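Local coordinates for protein InvG (Salmonella enterica subsp. enterica serovar Typhimurium, PDB 4G08), which forms a ring-shaped multimer with an apparent central pore in the outer membrane, part of the type III secretion system that injects effector proteins into host cells, at residues A91-R96 with F128-P133. Residues are numbered along the deposited sequence; the frame is centred on the assembly and turned at random.
Sequences AVVSLR and FYVSGP
Val-93 packs its branched side chain onto one face of the Phe-128 ring, its hydrogen-bonded partner on the neighbouring antiparallel strand. The two side chains run side by side; Val-93 CB sits over the ring face in a CH-pi contact, 3.9 Å from the centroid and displaced toward CZ, which it approaches to 3.6 Å. Phe-128 CG falls between its own backbone N and carbonyl carbon (chi1 67°), and the end of the ring comes nearer the other strand. Val-93 CG1 touches Phe-128 CZ and CE2, CG2 touches CE1 and CZ. Leu-95, past the strand end, meets the same ring differently: its CB comes in at the edge, 3.9 Å from CD2. On this face Val-130 CG1 continues the apolar layer, touching both Ala-91 CB and Val-93 CG2.

The other face carries Val-92 and Tyr-129, a non-hydrogen-bonded pair. They point the same way, and Val-92 CG2 comes within 3.5 Å of Tyr-129 CE1, obliquely to the ring.

Two reciprocal pairs of backbone bonds fix this register, Ala-91 with Val-130 and Val-93 with Phe-128. Ala-91 O takes Val-130 N at 3.1 Å, tilted 30° from the carbonyl plane, and also accepts from a water that bridges to Ser-131 OG.

Helix 134-150 covers the apolar face through Val-137, Val-140, Val-141 and Ala-144, while from helix 100-109 Leu-100 touches Phe-128 and Phe-103 touches Leu-95. Two helices against one side of a three-stranded sheet make the small alpha/beta domain found in the periplasmic part of secretins, consistent with a ring-building motif.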
loop_
_atom_site.group_PDB
_atom_site.type_symbol
_atom_site.label_atom_id
_atom_site.label_comp_id
_atom_site.label_asym_id
_atom_site.label_seq_id
_atom_site.Cartn_x
_atom_site.Cartn_y
_atom_site.Cartn_z
ATOM N N ALA A 91 -9.490 -1.563 -8.323
ATOM C CA ALA A 91 -9.235 -2.211 -9.589
ATOM C C ALA A 91 -9.964 -3.526 -9.698
ATOM O O ALA A 91 -10.245 -4.189 -8.701
ATOM C CB ALA A 91 -7.752 -2.426 -9.768
ATOM N N VAL A 92 -10.357 -3.842 -10.920
ATOM C CA VAL A 92 -10.773 -5.175 -11.277
ATOM C C VAL A 92 -9.781 -5.701 -12.298
ATOM O O VAL A 92 -9.279 -4.939 -13.126
ATOM C CB VAL A 92 -12.149 -5.147 -11.938
ATOM C CG1 VAL A 92 -12.062 -4.436 -13.278
ATOM C CG2 VAL A 92 -12.688 -6.557 -12.091
ATOM N N VAL A 93 -9.318 -6.919 -12.064
ATOM C CA VAL A 93 -8.147 -7.437 -12.747
ATOM C C VAL A 93 -8.477 -8.812 -13.284
ATOM O O VAL A 93 -9.117 -9.614 -12.605
ATOM C CB VAL A 93 -6.955 -7.570 -11.791
ATOM C CG1 VAL A 93 -5.696 -7.925 -12.551
ATOM C CG2 VAL A 93 -6.755 -6.282 -11.019
ATOM N N SER A 94 -8.150 -9.025 -14.551
ATOM C CA SER A 94 -8.343 -10.324 -15.176
ATOM C C SER A 94 -7.291 -11.290 -14.689
ATOM O O SER A 94 -6.122 -10.939 -14.525
ATOM C CB SER A 94 -8.280 -10.220 -16.701
ATOM O OG SER A 94 -9.369 -9.465 -17.203
ATOM N N LEU A 95 -7.734 -12.506 -14.415
ATOM C CA LEU A 95 -6.839 -13.596 -14.085
ATOM C C LEU A 95 -7.395 -14.896 -14.640
ATOM O O LEU A 95 -8.060 -15.637 -13.922
ATOM C CB LEU A 95 -6.707 -13.715 -12.569
ATOM C CG LEU A 95 -5.511 -14.537 -12.116
ATOM C CD1 LEU A 95 -4.235 -13.781 -12.426
ATOM C CD2 LEU A 95 -5.598 -14.846 -10.638
ATOM N N ARG A 96 -7.186 -15.140 -15.928
ATOM C CA ARG A 96 -7.870 -16.245 -16.607
ATOM C C ARG A 96 -7.131 -17.586 -16.556
ATOM O O ARG A 96 -7.759 -18.632 -16.717
ATOM C CB ARG A 96 -8.142 -15.889 -18.065
ATOM C CG ARG A 96 -8.559 -14.451 -18.294
ATOM C CD ARG A 96 -10.043 -14.326 -18.037
ATOM N NE ARG A 96 -10.540 -12.968 -18.156
ATOM C CZ ARG A 96 -11.761 -12.614 -17.783
ATOM N NH1 ARG A 96 -12.603 -13.535 -17.339
ATOM N NH2 ARG A 96 -12.143 -11.355 -17.871
ATOM N N PHE A 128 -10.569 -10.743 -10.281
ATOM C CA PHE A 128 -10.550 -10.482 -8.846
ATOM C C PHE A 128 -10.468 -8.984 -8.628
ATOM O O PHE A 128 -10.173 -8.238 -9.562
ATOM C CB PHE A 128 -9.366 -11.188 -8.179
ATOM C CG PHE A 128 -8.027 -10.652 -8.589
ATOM C CD1 PHE A 128 -7.529 -9.506 -8.008
ATOM C CD2 PHE A 128 -7.240 -11.329 -9.504
ATOM C CE1 PHE A 128 -6.298 -9.010 -8.362
ATOM C CE2 PHE A 128 -6.004 -10.837 -9.868
ATOM C CZ PHE A 128 -5.537 -9.668 -9.302
ATOM N N TYR A 129 -10.869 -8.529 -7.441
ATOM C CA TYR A 129 -10.759 -7.109 -7.114
ATOM C C TYR A 129 -9.627 -6.861 -6.150
ATOM O O TYR A 129 -9.234 -7.730 -5.380
ATOM C CB TYR A 129 -12.040 -6.563 -6.492
ATOM C CG TYR A 129 -13.275 -6.845 -7.290
ATOM C CD1 TYR A 129 -13.556 -6.140 -8.447
ATOM C CD2 TYR A 129 -14.188 -7.781 -6.854
ATOM C CE1 TYR A 129 -14.672 -6.430 -9.202
ATOM C CE2 TYR A 129 -15.337 -8.032 -7.562
ATOM C CZ TYR A 129 -15.548 -7.391 -8.762
ATOM O OH TYR A 129 -16.603 -7.775 -9.567
ATOM N N VAL A 130 -9.078 -5.666 -6.239
ATOM C CA VAL A 130 -8.079 -5.233 -5.295
ATOM C C VAL A 130 -8.182 -3.730 -5.155
ATOM O O VAL A 130 -8.528 -3.030 -6.108
ATOM C CB VAL A 130 -6.663 -5.627 -5.744
ATOM C CG1 VAL A 130 -6.347 -5.020 -7.096
ATOM C CG2 VAL A 130 -5.639 -5.213 -4.695
ATOM N N SER A 131 -8.102 -3.276 -3.910
ATOM C CA SER A 131 -8.257 -1.868 -3.603
ATOM C C SER A 131 -7.183 -1.465 -2.606
ATOM O O SER A 131 -6.974 -2.135 -1.585
ATOM C CB SER A 131 -9.644 -1.595 -3.017
ATOM O OG SER A 131 -10.670 -1.929 -3.937
ATOM N N GLY A 132 -6.411 -0.454 -2.966
ATOM C CA GLY A 132 -5.322 -0.022 -2.118
ATOM C C GLY A 132 -4.526 1.092 -2.738
ATOM O O GLY A 132 -4.961 1.720 -3.699
ATOM N N PRO A 133 -3.325 1.315 -2.210
ATOM C CA PRO A 133 -2.490 2.396 -2.700
ATOM C C PRO A 133 -2.184 2.213 -4.171
ATOM O O PRO A 133 -1.897 1.105 -4.612
ATOM C CB PRO A 133 -1.209 2.261 -1.881
ATOM C CG PRO A 133 -1.587 1.502 -0.670
ATOM C CD PRO A 133 -2.810 0.703 -0.976
HETATM O O HOH W 1 -11.517 -3.178 -6.283
#